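Long-range contacts in alpha-L-rhamnosidase (PDB 6GSZ), which probably hydrolyses terminal non-reducing alpha-L-rhamnose residues in alpha-L-rhamnosides and carries bound calcium ions: residues A[34-39]-A[82-87]; A[142-147]-A[191-196]; A[173-178]-A[514-519]; A[349-354]-A[378-383]; A[357-362]-A[749-754]. One frame throughout, in Å; residues are numbered along the deposited sequence. Where two conformers were deposited one is given.

Contact 1: residues A[34-39]-A[82-87]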
# COMPACT_ATOMS: atom_id res chain seq x y z
N SER A 34 -23.44 22.86 -10.54
CA SER A 34 -22.53 23.97 -10.78
C SER A 34 -22.35 24.82 -9.52
O SER A 34 -23.33 25.22 -8.89
CB SER A 34 -23.04 24.85 -11.91
OG SER A 34 -22.87 24.21 -13.17
N ASP A 35 -21.09 25.15 -9.22
CA ASP A 35 -20.70 26.12 -8.18
C ASP A 35 -21.37 25.80 -6.84
O ASP A 35 -21.79 26.69 -6.10
CB ASP A 35 -21.07 27.55 -8.59
CG ASP A 35 -20.23 28.08 -9.71
OD1 ASP A 35 -19.05 27.75 -9.79
OD2 ASP A 35 -20.77 28.89 -10.45
N TRP A 36 -21.39 24.52 -6.48
CA TRP A 36 -22.10 24.10 -5.29
C TRP A 36 -21.14 24.01 -4.10
O TRP A 36 -20.06 23.39 -4.21
CB TRP A 36 -22.78 22.76 -5.55
CG TRP A 36 -23.72 22.34 -4.46
CD1 TRP A 36 -25.06 22.57 -4.41
CD2 TRP A 36 -23.39 21.59 -3.26
NE1 TRP A 36 -25.59 22.04 -3.26
CE2 TRP A 36 -24.59 21.44 -2.54
CE3 TRP A 36 -22.21 21.06 -2.72
CZ2 TRP A 36 -24.64 20.78 -1.32
CZ3 TRP A 36 -22.27 20.39 -1.52
CH2 TRP A 36 -23.47 20.23 -0.84
N GLU A 37 -21.58 24.55 -2.97
CA GLU A 37 -20.88 24.43 -1.70
C GLU A 37 -21.91 24.10 -0.63
O GLU A 37 -23.07 24.50 -0.70
CB GLU A 37 -20.13 25.73 -1.36
CG GLU A 37 -18.94 25.95 -2.26
CD GLU A 37 -18.10 27.20 -2.03
OE1 GLU A 37 -18.65 28.31 -2.18
OE2 GLU A 37 -16.90 27.05 -1.72
N GLN A 38 -21.47 23.34 0.38
CA GLN A 38 -22.34 22.98 1.48
C GLN A 38 -22.42 24.12 2.51
O GLN A 38 -21.40 24.72 2.86
CB GLN A 38 -21.71 21.73 2.14
CG GLN A 38 -22.51 21.20 3.33
CD GLN A 38 -21.83 20.01 3.94
OE1 GLN A 38 -21.93 18.89 3.40
NE2 GLN A 38 -21.17 20.26 5.07
N ARG A 39 -23.63 24.37 3.04
CA ARG A 39 -23.76 25.24 4.18
C ARG A 39 -24.09 24.50 5.48
O ARG A 39 -23.80 25.03 6.56
CB ARG A 39 -24.77 26.36 3.93
CG ARG A 39 -26.20 25.89 3.76
CD ARG A 39 -27.16 27.08 3.70
NE ARG A 39 -26.91 28.06 4.75
CZ ARG A 39 -26.32 29.27 4.59
NH1 ARG A 39 -25.98 29.74 3.39
NH2 ARG A 39 -26.09 30.00 5.67
N VAL A 82 -26.67 10.51 6.29
CA VAL A 82 -26.31 11.91 6.21
C VAL A 82 -27.10 12.56 5.09
O VAL A 82 -27.34 11.96 4.06
CB VAL A 82 -24.80 12.07 5.97
CG1 VAL A 82 -24.39 13.54 5.88
CG2 VAL A 82 -24.01 11.32 7.04
N ARG A 83 -27.40 13.85 5.25
CA ARG A 83 -27.82 14.67 4.11
C ARG A 83 -27.17 16.04 4.26
O ARG A 83 -26.87 16.48 5.33
CB ARG A 83 -29.34 14.74 3.96
CG ARG A 83 -30.07 15.36 5.14
CD ARG A 83 -31.57 15.41 4.83
NE ARG A 83 -32.28 16.03 5.93
CZ ARG A 83 -33.56 16.36 5.88
NH1 ARG A 83 -34.28 16.14 4.79
NH2 ARG A 83 -34.10 16.94 6.94
N SER A 84 -26.98 16.65 3.11
CA SER A 84 -26.21 17.86 2.97
C SER A 84 -27.07 18.94 2.29
O SER A 84 -27.80 18.65 1.35
CB SER A 84 -24.95 17.55 2.21
OG SER A 84 -24.21 18.72 1.96
N PHE A 85 -26.95 20.18 2.79
CA PHE A 85 -27.69 21.34 2.34
C PHE A 85 -26.77 22.35 1.64
O PHE A 85 -25.75 22.75 2.19
CB PHE A 85 -28.36 21.98 3.55
CG PHE A 85 -29.31 21.07 4.29
CD1 PHE A 85 -28.84 20.22 5.28
CD2 PHE A 85 -30.67 21.04 3.96
CE1 PHE A 85 -29.71 19.38 5.96
CE2 PHE A 85 -31.52 20.19 4.63
CZ PHE A 85 -31.04 19.37 5.63
N GLY A 86 -27.20 22.82 0.46
CA GLY A 86 -26.40 23.74 -0.35
C GLY A 86 -26.49 25.17 0.12
O GLY A 86 -27.49 25.60 0.70
N SER A 87 -25.40 25.90 -0.10
CA SER A 87 -25.30 27.30 0.33
C SER A 87 -26.31 28.18 -0.38
O SER A 87 -26.63 29.23 0.14
CB SER A 87 -23.91 27.83 0.20
OG SER A 87 -23.53 27.87 -1.14
O HOH W 1 -24.12 26.20 -3.31
O HOH W 2 -20.99 29.28 -1.56
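Trp36 and Gln38 close tightly on Ser84 and Gly86. The indole slants against the backbone of Gly86, whose CA lies 3.5 Å from Trp36 NE1; with no side chain, Gly86 suits a place where a CB would run into that nitrogen. Trp36 NE1 itself donates to the carbonyl of His91. Ser84 OG sits at the edge of the indole, in its plane, 3.3 Å from Trp36 CH2. With CG anti to the backbone N (chi1 -180°) and CD extended beyond it, Gln38 passes Ser84, its CG 3.3 Å from Ser84 OG. That hydroxyl donates a hydrogen bond to Gln38 OE1 (2.7 Å), as does Trp27 NE1. Gln38 opens strand 38-46, the antiparallel neighbour of strand 78-86 in the Ig-like N-terminal domain, and pairs with Gly86 in a non-hydrogen-bonded position, flanked by backbone bonds from Arg39 N to Phe85 O (2.8 Å) and from Ser87 N to Glu37 O (2.8 Å). Beyond the end of strand 78-86 the contact is looser and wetter. One water links Glu37 N with Ser87 OG, and a second joins that hydroxyl to Glu37 OE1. Exposed Arg39 was modelled in two conformers, so its weak bond from NH1 to Ser87 O and its salt bridge to Glu58 are tentative.

Contact 2: residues A[142-147]-A[191-196]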
# COMPACT_ATOMS: atom_id res chain seq x y z
N ASP A 142 -30.64 -21.04 22.55
CA ASP A 142 -31.61 -19.94 22.70
C ASP A 142 -31.73 -19.26 21.34
O ASP A 142 -30.80 -19.33 20.52
CB ASP A 142 -31.11 -18.97 23.78
CG ASP A 142 -30.87 -19.61 25.16
OD1 ASP A 142 -31.85 -19.96 25.82
OD2 ASP A 142 -29.68 -19.72 25.57
N SER A 143 -32.85 -18.59 21.09
CA SER A 143 -32.97 -17.77 19.89
C SER A 143 -31.96 -16.62 19.96
O SER A 143 -31.69 -16.06 21.04
CB SER A 143 -34.37 -17.27 19.71
OG SER A 143 -34.71 -16.47 20.80
N TYR A 144 -31.37 -16.29 18.81
CA TYR A 144 -30.33 -15.26 18.75
C TYR A 144 -30.61 -14.30 17.59
O TYR A 144 -31.31 -14.64 16.64
CB TYR A 144 -28.93 -15.88 18.62
CG TYR A 144 -28.74 -16.73 17.38
CD1 TYR A 144 -29.14 -18.05 17.40
CD2 TYR A 144 -28.12 -16.26 16.23
CE1 TYR A 144 -29.01 -18.86 16.30
CE2 TYR A 144 -27.98 -17.07 15.10
CZ TYR A 144 -28.44 -18.37 15.14
OH TYR A 144 -28.34 -19.25 14.11
N VAL A 145 -30.01 -13.12 17.68
CA VAL A 145 -30.24 -12.05 16.71
C VAL A 145 -28.97 -11.63 15.96
O VAL A 145 -29.08 -11.12 14.84
CB VAL A 145 -30.92 -10.84 17.36
CG1 VAL A 145 -32.31 -11.20 17.88
CG2 VAL A 145 -30.06 -10.18 18.44
N SER A 146 -27.79 -11.81 16.57
CA SER A 146 -26.53 -11.40 15.92
C SER A 146 -25.38 -12.16 16.55
O SER A 146 -25.49 -12.64 17.67
CB SER A 146 -26.32 -9.89 15.96
OG SER A 146 -26.16 -9.45 17.29
N ALA A 147 -24.26 -12.25 15.80
CA ALA A 147 -23.09 -12.87 16.35
C ALA A 147 -21.85 -12.26 15.72
O ALA A 147 -21.86 -11.86 14.54
CB ALA A 147 -23.14 -14.38 16.17
N ASP A 191 -25.03 -15.38 10.20
CA ASP A 191 -25.68 -16.26 9.25
C ASP A 191 -24.93 -17.60 9.13
O ASP A 191 -25.43 -18.51 8.44
CB ASP A 191 -25.82 -15.56 7.91
CG ASP A 191 -26.86 -14.44 7.89
OD1 ASP A 191 -27.71 -14.35 8.85
OD2 ASP A 191 -26.83 -13.67 6.91
N LEU A 192 -23.75 -17.74 9.76
CA LEU A 192 -23.00 -19.00 9.69
C LEU A 192 -23.42 -19.94 10.81
O LEU A 192 -23.18 -21.15 10.71
CB LEU A 192 -21.49 -18.71 9.80
CG LEU A 192 -20.92 -17.72 8.79
CD1 LEU A 192 -19.41 -17.68 8.88
CD2 LEU A 192 -21.32 -18.03 7.37
N LEU A 193 -23.99 -19.40 11.90
CA LEU A 193 -24.44 -20.24 12.99
C LEU A 193 -25.72 -20.97 12.62
O LEU A 193 -26.47 -20.61 11.68
CB LEU A 193 -24.69 -19.40 14.23
CG LEU A 193 -23.50 -18.66 14.83
CD1 LEU A 193 -23.97 -17.81 16.01
CD2 LEU A 193 -22.49 -19.66 15.30
N LYS A 194 -25.99 -22.02 13.40
CA LYS A 194 -27.30 -22.65 13.37
C LYS A 194 -27.76 -22.86 14.81
O LYS A 194 -27.01 -22.73 15.80
CB LYS A 194 -27.25 -23.91 12.51
CG LYS A 194 -26.10 -24.84 12.80
CD LYS A 194 -25.95 -26.01 11.83
CE LYS A 194 -24.80 -26.91 12.24
NZ LYS A 194 -24.70 -28.12 11.39
N GLN A 195 -29.05 -23.08 14.93
CA GLN A 195 -29.65 -23.36 16.20
C GLN A 195 -29.12 -24.70 16.71
O GLN A 195 -29.05 -25.66 15.97
CB GLN A 195 -31.17 -23.44 16.00
CG GLN A 195 -31.93 -23.21 17.28
CD GLN A 195 -31.72 -21.81 17.77
OE1 GLN A 195 -32.12 -20.85 17.14
NE2 GLN A 195 -31.09 -21.68 18.93
N GLY A 196 -28.74 -24.73 17.98
CA GLY A 196 -28.28 -25.97 18.57
C GLY A 196 -26.77 -26.12 18.43
O GLY A 196 -26.00 -25.20 18.70
O HOH W 3 -27.78 -18.29 11.54
O HOH W 4 -32.60 -17.98 16.64
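Tyr144 and Gln195 meet with unlike torsions: Tyr144 holds CG between its backbone N and carbonyl carbon (chi1 60°), whereas Gln195 bends at chi2 (65°), which sets CD to one side. Ring and amide slide past each other in opposite directions, their planes 52° apart, and OE1 of Gln195 stays 3.8 Å from Tyr144 CE1. The amide suits this place because it can serve two partners: NE2 donates to Asp142 O at 2.9 Å, approaching from above the carbonyl plane, and OE1 accepts from a water that also accepts a hydrogen bond from Tyr144 N. At the far end of the ring another water accepts a hydrogen bond from Tyr144 OH and donates to Leu193 O. Leu193 supplies the apolar part, with CB 4.0 Å from Tyr144 CZ and CD1 3.5 Å from Ala147 CB; the short alanine side chain lets the leucine methyl come this close. Both Tyr144 and Leu193 lean on Val235 of strand 228-237, which pairs with strand 144-154 across a classic beta bulge at Val145 and Ser146, while segment 191-196 leads from strand 182-188 of that sheet into strand 196-205 of another.

Contact 3: residues A[173-178]-A[514-519]. With NAG (2-acetamido-2-deoxy-beta-D-glucopyranose), chain B.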
# COMPACT_ATOMS: atom_id res chain seq x y z
N PRO A 173 -3.72 -11.90 10.20
CA PRO A 173 -4.07 -10.48 10.22
C PRO A 173 -3.10 -9.53 9.53
O PRO A 173 -3.29 -8.31 9.62
CB PRO A 173 -4.07 -10.21 11.75
CG PRO A 173 -2.91 -11.05 12.24
CD PRO A 173 -3.09 -12.31 11.45
N GLY A 174 -2.12 -10.05 8.80
CA GLY A 174 -1.15 -9.20 8.12
C GLY A 174 0.09 -9.01 8.99
O GLY A 174 0.24 -9.71 10.03
N TRP A 175 0.98 -8.13 8.57
CA TRP A 175 2.26 -7.93 9.20
C TRP A 175 2.32 -6.58 9.94
O TRP A 175 2.45 -5.53 9.29
CB TRP A 175 3.42 -8.05 8.22
CG TRP A 175 4.76 -8.12 8.88
CD1 TRP A 175 5.02 -8.23 10.22
CD2 TRP A 175 6.04 -8.10 8.23
NE1 TRP A 175 6.37 -8.31 10.44
CE2 TRP A 175 7.02 -8.23 9.24
CE3 TRP A 175 6.44 -8.01 6.89
CZ2 TRP A 175 8.37 -8.29 8.94
CZ3 TRP A 175 7.78 -8.04 6.60
CH2 TRP A 175 8.73 -8.21 7.62
N GLN A 176 2.17 -6.61 11.27
CA GLN A 176 2.38 -5.45 12.14
C GLN A 176 3.73 -5.63 12.85
O GLN A 176 4.26 -6.75 12.92
CB GLN A 176 1.23 -5.29 13.15
CG GLN A 176 -0.13 -5.06 12.47
CD GLN A 176 -0.86 -6.34 12.11
OE1 GLN A 176 -1.02 -7.24 12.96
NE2 GLN A 176 -1.36 -6.47 10.88
N SER A 177 4.19 -4.57 13.51
CA SER A 177 5.27 -4.63 14.46
C SER A 177 4.64 -5.23 15.72
O SER A 177 4.32 -4.54 16.67
CB SER A 177 5.88 -3.26 14.71
OG SER A 177 6.51 -2.77 13.53
N TYR A 178 4.55 -6.58 15.72
CA TYR A 178 3.63 -7.29 16.62
C TYR A 178 3.96 -7.07 18.10
O TYR A 178 3.04 -7.16 18.93
CB TYR A 178 3.67 -8.79 16.39
CG TYR A 178 3.30 -9.24 15.00
CD1 TYR A 178 2.01 -9.09 14.51
CD2 TYR A 178 4.23 -9.85 14.18
CE1 TYR A 178 1.65 -9.60 13.27
CE2 TYR A 178 3.90 -10.36 12.94
CZ TYR A 178 2.60 -10.23 12.46
OH TYR A 178 2.29 -10.76 11.23
N PRO A 514 7.75 -3.33 9.43
CA PRO A 514 8.33 -3.69 10.75
C PRO A 514 9.82 -4.03 10.70
O PRO A 514 10.34 -4.50 9.66
CB PRO A 514 7.54 -4.95 11.11
CG PRO A 514 6.18 -4.76 10.41
CD PRO A 514 6.59 -4.15 9.08
N ASN A 515 10.49 -3.71 11.80
CA ASN A 515 11.93 -3.82 11.86
C ASN A 515 12.34 -5.25 12.29
O ASN A 515 12.20 -5.59 13.46
CB ASN A 515 12.50 -2.79 12.81
CG ASN A 515 13.99 -2.95 13.03
OD1 ASN A 515 14.67 -3.41 12.11
ND2 ASN A 515 14.47 -2.46 14.18
N ILE A 516 12.96 -6.00 11.37
CA ILE A 516 13.44 -7.35 11.64
C ILE A 516 14.94 -7.34 11.93
O ILE A 516 15.50 -8.40 12.14
CB ILE A 516 13.13 -8.31 10.48
CG1 ILE A 516 13.73 -7.83 9.14
CG2 ILE A 516 11.64 -8.50 10.41
CD1 ILE A 516 13.90 -8.89 8.08
N HIS A 517 15.60 -6.18 11.88
CA HIS A 517 17.07 -6.07 11.88
C HIS A 517 17.67 -5.61 13.21
O HIS A 517 18.92 -5.49 13.30
CB HIS A 517 17.55 -5.14 10.75
CG HIS A 517 17.23 -5.65 9.39
ND1 HIS A 517 16.79 -4.85 8.37
CD2 HIS A 517 17.31 -6.90 8.86
CE1 HIS A 517 16.59 -5.59 7.27
NE2 HIS A 517 16.88 -6.84 7.55
N GLY A 518 16.87 -5.36 14.24
CA GLY A 518 17.45 -4.97 15.55
C GLY A 518 17.86 -3.50 15.57
O GLY A 518 17.29 -2.71 14.83
N ASN A 519 18.86 -3.14 16.40
CA ASN A 519 19.14 -1.75 16.69
C ASN A 519 20.47 -1.25 16.09
O ASN A 519 20.89 -0.13 16.38
CB ASN A 519 19.06 -1.48 18.19
CG ASN A 519 20.26 -1.99 18.95
OD1 ASN A 519 21.04 -2.78 18.42
ND2 ASN A 519 20.39 -1.57 20.21
C1 NAG B . 14.32 -2.66 21.78
C2 NAG B . 13.61 -4.02 21.73
C3 NAG B . 14.45 -5.10 22.38
C4 NAG B . 15.83 -5.17 21.76
C5 NAG B . 16.46 -3.78 21.83
C6 NAG B . 17.78 -3.76 21.08
C7 NAG B . 11.17 -4.34 21.75
C8 NAG B . 9.92 -4.18 22.59
N2 NAG B . 12.32 -3.97 22.37
O3 NAG B . 13.79 -6.35 22.22
O4 NAG B . 16.57 -6.10 22.55
O5 NAG B . 15.59 -2.86 21.15
O6 NAG B . 17.62 -4.33 19.74
O7 NAG B . 11.14 -4.75 20.58
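Pro514 lies over one face of Trp175 in a CH-pi contact: its CG is 3.6 Å from the centroid of the five-membered ring and 12° off the normal. A compact ring with weakly polarised C-H groups suits an electron-rich indole face. Trp175 also stacks on Trp208. Ile516 adds an apolar contact from another quarter, its CG2 in the indole plane at the edge, 3.6 Å from Trp175 CZ2. Ser177 OG also touches the proline, 3.4 Å from Pro514 CB. No hydrogen bond joins the two segments; Glu501 of helix 488-503 bridges them, its OE2 accepting from Ser177 OG and Asn515 N. Trp175 NE1 bonds to Tyr223 OH. Within 514-519, Asn515 OD1 accepts from His517 N at 2.9 Å, forming an Asx turn, while its ND2 donates to Gly518 O. Two loops thus meet at a buried interdomain seam, one from the N-terminal rhamnosidase domain and the other from the six-hairpin glycosidase domain, whose helices form an (alpha/alpha)6 barrel in this family.

Contact 4: residues A[349-354]-A[378-383]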
# COMPACT_ATOMS: atom_id res chain seq x y z
N GLY A 349 -1.68 -39.77 -4.70
CA GLY A 349 -0.26 -39.73 -4.33
C GLY A 349 0.65 -39.12 -5.37
O GLY A 349 1.85 -38.98 -5.12
N GLN A 350 0.10 -38.73 -6.52
CA GLN A 350 0.86 -37.98 -7.52
C GLN A 350 0.96 -36.51 -7.10
O GLN A 350 -0.05 -35.87 -6.76
CB GLN A 350 0.21 -38.09 -8.89
CG GLN A 350 0.99 -37.35 -9.97
CD GLN A 350 0.65 -37.87 -11.33
OE1 GLN A 350 0.42 -39.06 -11.49
NE2 GLN A 350 0.65 -36.99 -12.33
N THR A 351 2.19 -35.97 -7.16
CA THR A 351 2.46 -34.61 -6.76
C THR A 351 2.68 -33.72 -7.99
O THR A 351 3.51 -34.01 -8.86
CB THR A 351 3.67 -34.55 -5.82
OG1 THR A 351 3.45 -35.45 -4.73
CG2 THR A 351 3.98 -33.16 -5.30
N ILE A 352 1.97 -32.58 -8.00
CA ILE A 352 2.18 -31.51 -8.94
C ILE A 352 3.05 -30.43 -8.28
O ILE A 352 2.78 -30.04 -7.15
CB ILE A 352 0.84 -30.89 -9.37
CG1 ILE A 352 -0.27 -31.91 -9.57
CG2 ILE A 352 1.04 -30.00 -10.58
CD1 ILE A 352 -1.62 -31.31 -9.95
N ARG A 353 4.04 -29.93 -9.04
CA ARG A 353 4.91 -28.87 -8.57
C ARG A 353 4.71 -27.63 -9.46
O ARG A 353 4.60 -27.76 -10.70
CB ARG A 353 6.38 -29.31 -8.63
CG ARG A 353 7.35 -28.31 -8.03
CD ARG A 353 8.81 -28.72 -8.13
NE ARG A 353 9.24 -28.72 -9.52
CZ ARG A 353 10.41 -29.17 -9.93
NH1 ARG A 353 11.30 -29.63 -9.06
NH2 ARG A 353 10.71 -29.13 -11.22
N PHE A 354 4.67 -26.47 -8.78
CA PHE A 354 4.48 -25.17 -9.43
C PHE A 354 5.62 -24.24 -9.03
O PHE A 354 5.75 -23.92 -7.85
CB PHE A 354 3.15 -24.56 -8.99
CG PHE A 354 1.93 -25.41 -9.23
CD1 PHE A 354 1.27 -25.39 -10.43
CD2 PHE A 354 1.46 -26.29 -8.25
CE1 PHE A 354 0.15 -26.18 -10.65
CE2 PHE A 354 0.32 -27.04 -8.46
CZ PHE A 354 -0.32 -27.01 -9.66
N HIS A 378 3.73 -27.42 -3.90
CA HIS A 378 3.53 -28.83 -4.23
C HIS A 378 2.12 -29.22 -3.80
O HIS A 378 1.77 -28.98 -2.63
CB HIS A 378 4.53 -29.73 -3.52
CG HIS A 378 5.94 -29.61 -3.98
ND1 HIS A 378 6.79 -28.64 -3.52
CD2 HIS A 378 6.66 -30.37 -4.84
CE1 HIS A 378 7.99 -28.82 -4.06
NE2 HIS A 378 7.94 -29.88 -4.88
N PHE A 379 1.38 -29.88 -4.70
CA PHE A 379 0.06 -30.34 -4.37
C PHE A 379 -0.00 -31.84 -4.67
O PHE A 379 0.16 -32.23 -5.82
CB PHE A 379 -1.01 -29.60 -5.18
CG PHE A 379 -2.42 -30.05 -4.94
CD1 PHE A 379 -3.15 -29.57 -3.87
CD2 PHE A 379 -2.98 -31.02 -5.75
CE1 PHE A 379 -4.43 -30.02 -3.61
CE2 PHE A 379 -4.26 -31.46 -5.51
CZ PHE A 379 -4.98 -30.97 -4.44
N THR A 380 -0.24 -32.63 -3.63
CA THR A 380 -0.38 -34.08 -3.82
C THR A 380 -1.87 -34.42 -3.92
O THR A 380 -2.69 -34.11 -3.00
CB THR A 380 0.32 -34.90 -2.75
OG1 THR A 380 1.70 -34.56 -2.76
CG2 THR A 380 0.11 -36.39 -2.95
N LEU A 381 -2.22 -35.05 -5.05
CA LEU A 381 -3.59 -35.41 -5.42
C LEU A 381 -4.09 -36.59 -4.56
O LEU A 381 -3.29 -37.40 -4.05
CB LEU A 381 -3.61 -35.83 -6.89
CG LEU A 381 -3.32 -34.70 -7.87
CD1 LEU A 381 -2.54 -35.20 -9.08
CD2 LEU A 381 -4.61 -34.03 -8.29
N SER A 382 -5.41 -36.69 -4.43
CA SER A 382 -6.04 -37.75 -3.64
C SER A 382 -6.71 -38.82 -4.52
O SER A 382 -7.06 -39.87 -3.98
CB SER A 382 -7.08 -37.19 -2.71
OG SER A 382 -8.19 -36.74 -3.46
N GLY A 383 -6.90 -38.53 -5.82
CA GLY A 383 -7.69 -39.32 -6.83
C GLY A 383 -9.15 -39.49 -6.47
O GLY A 383 -9.82 -40.38 -7.06
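Thr351 and Thr380 face each other with matching conformations. In each, OG1 is anti to the carbonyl carbon (chi1 -54° and -59°), and the two OG1 atoms share a hydrogen bond of 2.8 Å. Beta-branched residues suit these extended strands, 351-361 and 376-380, which run antiparallel. Next along the same face, Arg353 and His378 lie side by side, pointing the same way. The aliphatic part of the arginine passes over the imidazole, with Arg353 CG 4.0 Å from the ring centroid, while Thr351 CG2 meets the ring edge in its plane. Arg353 bends at chi3 (67°), and its NH2 makes a salt bridge to Asp404. Ile352 and Phe379 take the opposite face, Ile352 CD1 lying 4.4 Å from Phe379 CD2, and Leu381 and Phe354 add further apolar contacts. Phe354, Phe379 and Leu381 touch strand 339-344 of the second sheet of this concanavalin-like domain. Backbone bonds run from Ile352 N to Phe379 O and back from Phe379 N to Ile352 O; past the strand ends, Gly349, at positive phi, donates to Leu381 O. The two faces thus differ: one is hydrocarbon, while on the other Arg353, partly neutralised by Asp404, and a nearby calcium ion might disfavour protonation of His378, and Glu268 favour it, leaving its charge uncertain.

Contact 5: residues A[357-362]-A[749-754]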
# COMPACT_ATOMS: atom_id res chain seq x y z
N THR A 357 7.91 -17.68 -11.42
CA THR A 357 8.98 -16.71 -11.72
C THR A 357 8.39 -15.47 -12.41
O THR A 357 7.33 -15.50 -13.01
CB THR A 357 10.11 -17.31 -12.57
OG1 THR A 357 9.64 -17.52 -13.91
CG2 THR A 357 10.62 -18.61 -11.99
N GLU A 358 9.16 -14.37 -12.35
CA GLU A 358 8.76 -13.10 -12.99
C GLU A 358 9.02 -13.12 -14.49
O GLU A 358 8.27 -12.52 -15.28
CB GLU A 358 9.52 -11.95 -12.35
CG GLU A 358 9.09 -11.70 -10.95
CD GLU A 358 9.67 -10.38 -10.44
OE1 GLU A 358 10.92 -10.25 -10.39
OE2 GLU A 358 8.86 -9.49 -10.13
N VAL A 359 10.11 -13.78 -14.87
CA VAL A 359 10.64 -13.72 -16.24
C VAL A 359 11.18 -15.10 -16.62
O VAL A 359 11.37 -15.99 -15.78
CB VAL A 359 11.76 -12.68 -16.38
CG1 VAL A 359 11.24 -11.27 -16.09
CG2 VAL A 359 12.97 -13.01 -15.53
N MET A 360 11.42 -15.22 -17.92
CA MET A 360 12.15 -16.30 -18.50
C MET A 360 13.58 -15.82 -18.77
O MET A 360 13.83 -14.61 -19.01
CB MET A 360 11.53 -16.72 -19.84
CG MET A 360 10.08 -17.08 -19.80
SD MET A 360 9.82 -18.63 -18.93
CE MET A 360 10.45 -19.84 -20.12
N GLU A 361 14.52 -16.75 -18.78
CA GLU A 361 15.88 -16.46 -19.18
C GLU A 361 16.50 -17.73 -19.77
O GLU A 361 16.40 -18.80 -19.19
CB GLU A 361 16.70 -15.99 -17.98
CG GLU A 361 18.05 -15.41 -18.38
CD GLU A 361 19.06 -15.07 -17.29
OE1 GLU A 361 18.98 -15.65 -16.15
OE2 GLU A 361 19.94 -14.18 -17.59
N ASN A 362 17.15 -17.60 -20.93
CA ASN A 362 17.83 -18.76 -21.51
C ASN A 362 16.81 -19.89 -21.77
O ASN A 362 17.17 -21.08 -21.71
CB ASN A 362 18.99 -19.23 -20.61
CG ASN A 362 20.09 -18.20 -20.53
OD1 ASN A 362 20.18 -17.33 -21.40
ND2 ASN A 362 20.91 -18.26 -19.50
N GLY A 749 17.91 -9.74 -23.42
CA GLY A 749 17.00 -10.60 -22.68
C GLY A 749 17.62 -11.20 -21.44
O GLY A 749 16.91 -11.84 -20.68
N SER A 750 18.94 -11.07 -21.28
CA SER A 750 19.63 -11.58 -20.08
C SER A 750 19.26 -10.74 -18.86
O SER A 750 19.07 -9.52 -18.98
CB SER A 750 21.12 -11.57 -20.27
OG SER A 750 21.48 -12.56 -21.20
N ILE A 751 19.19 -11.39 -17.69
CA ILE A 751 18.92 -10.71 -16.44
C ILE A 751 20.21 -10.01 -15.99
O ILE A 751 21.30 -10.51 -16.19
CB ILE A 751 18.34 -11.68 -15.38
CG1 ILE A 751 17.03 -12.30 -15.87
CG2 ILE A 751 18.16 -11.00 -14.02
CD1 ILE A 751 16.47 -13.37 -14.91
N ASN A 752 20.05 -8.82 -15.39
CA ASN A 752 21.16 -8.10 -14.81
C ASN A 752 21.97 -9.06 -13.93
O ASN A 752 21.39 -9.82 -13.16
CB ASN A 752 20.65 -6.94 -13.98
CG ASN A 752 21.74 -6.00 -13.55
OD1 ASN A 752 22.59 -6.33 -12.72
ND2 ASN A 752 21.71 -4.79 -14.11
N PRO A 753 23.33 -9.04 -13.99
CA PRO A 753 24.12 -9.98 -13.20
C PRO A 753 24.09 -9.71 -11.70
O PRO A 753 24.48 -10.55 -10.91
CB PRO A 753 25.53 -9.81 -13.78
CG PRO A 753 25.56 -8.36 -14.26
CD PRO A 753 24.16 -8.17 -14.85
N GLY A 754 23.60 -8.54 -11.30
CA GLY A 754 23.53 -8.23 -9.90
C GLY A 754 22.67 -9.24 -9.16
O GLY A 754 21.61 -9.60 -9.60
O HOH W 5 14.59 -12.98 -21.09
O HOH W 6 21.85 -13.22 -15.72
O HOH W 7 21.86 -14.75 -19.64
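Glu361 and Ile751 cross obliquely, and the carboxylate meets the backbone N of Ile751 itself. Glu361 is well suited to span the gap: CG stands anti to the backbone N (chi1 -169°), and the extended chain carries CD across the contact. OE2 accepts from Ile751 N at 2.9 Å with an N-H...O angle of 168°, from above the carboxylate plane. Two waters also donate to OE2; one of them donates as well to Ile751 O, and the other is bonded to Ser750 OG. Three donors therefore grip a single oxygen, which would help it carry negative charge at this watery margin. The other oxygen, OE1, lies 3.6 Å from Ile751 CD1. Val359 reaches Ile751 tip to tip, with its CG2 3.6 Å from that same CD1; branched aliphatic side chains suit this apolar spot, where Ile751, itself buried, also touches Ala366 and Arg368. A further water donates to both Met360 O and Gly749 O, joining the two backbones. Beyond Ile751, Asn752 OD1 accepts from Gly754 N in an Asx turn. Ser750 and Pro753 touch sugars of glycans. The contact is a hydrated interdomain surface, where the end of strand 351-361 in the concanavalin-like beta domain meets a loop between helices of the six-hairpin glycosidase domain.

Contacts 1, 2 and 4 each stay within one domain, whereas contacts 3 and 5 bring loops of the glycosidase domain against two different beta domains. Contact 3 is buried and comes nearest to the chain's centre; it depends on aromatic and aliphatic packing. Contact 5 lies at the surface and rests on one carboxylate, several waters and a single aliphatic pair. The other three are partly buried. Contacts 1 and 4 hold paired strands by backbone bonds, contact 4 burying more surface, while contact 2 couples a strand to a loop mostly through side chains and water. Contacts 4 and 5 use successive parts of strand 351-361, their centres about 28 Å apart.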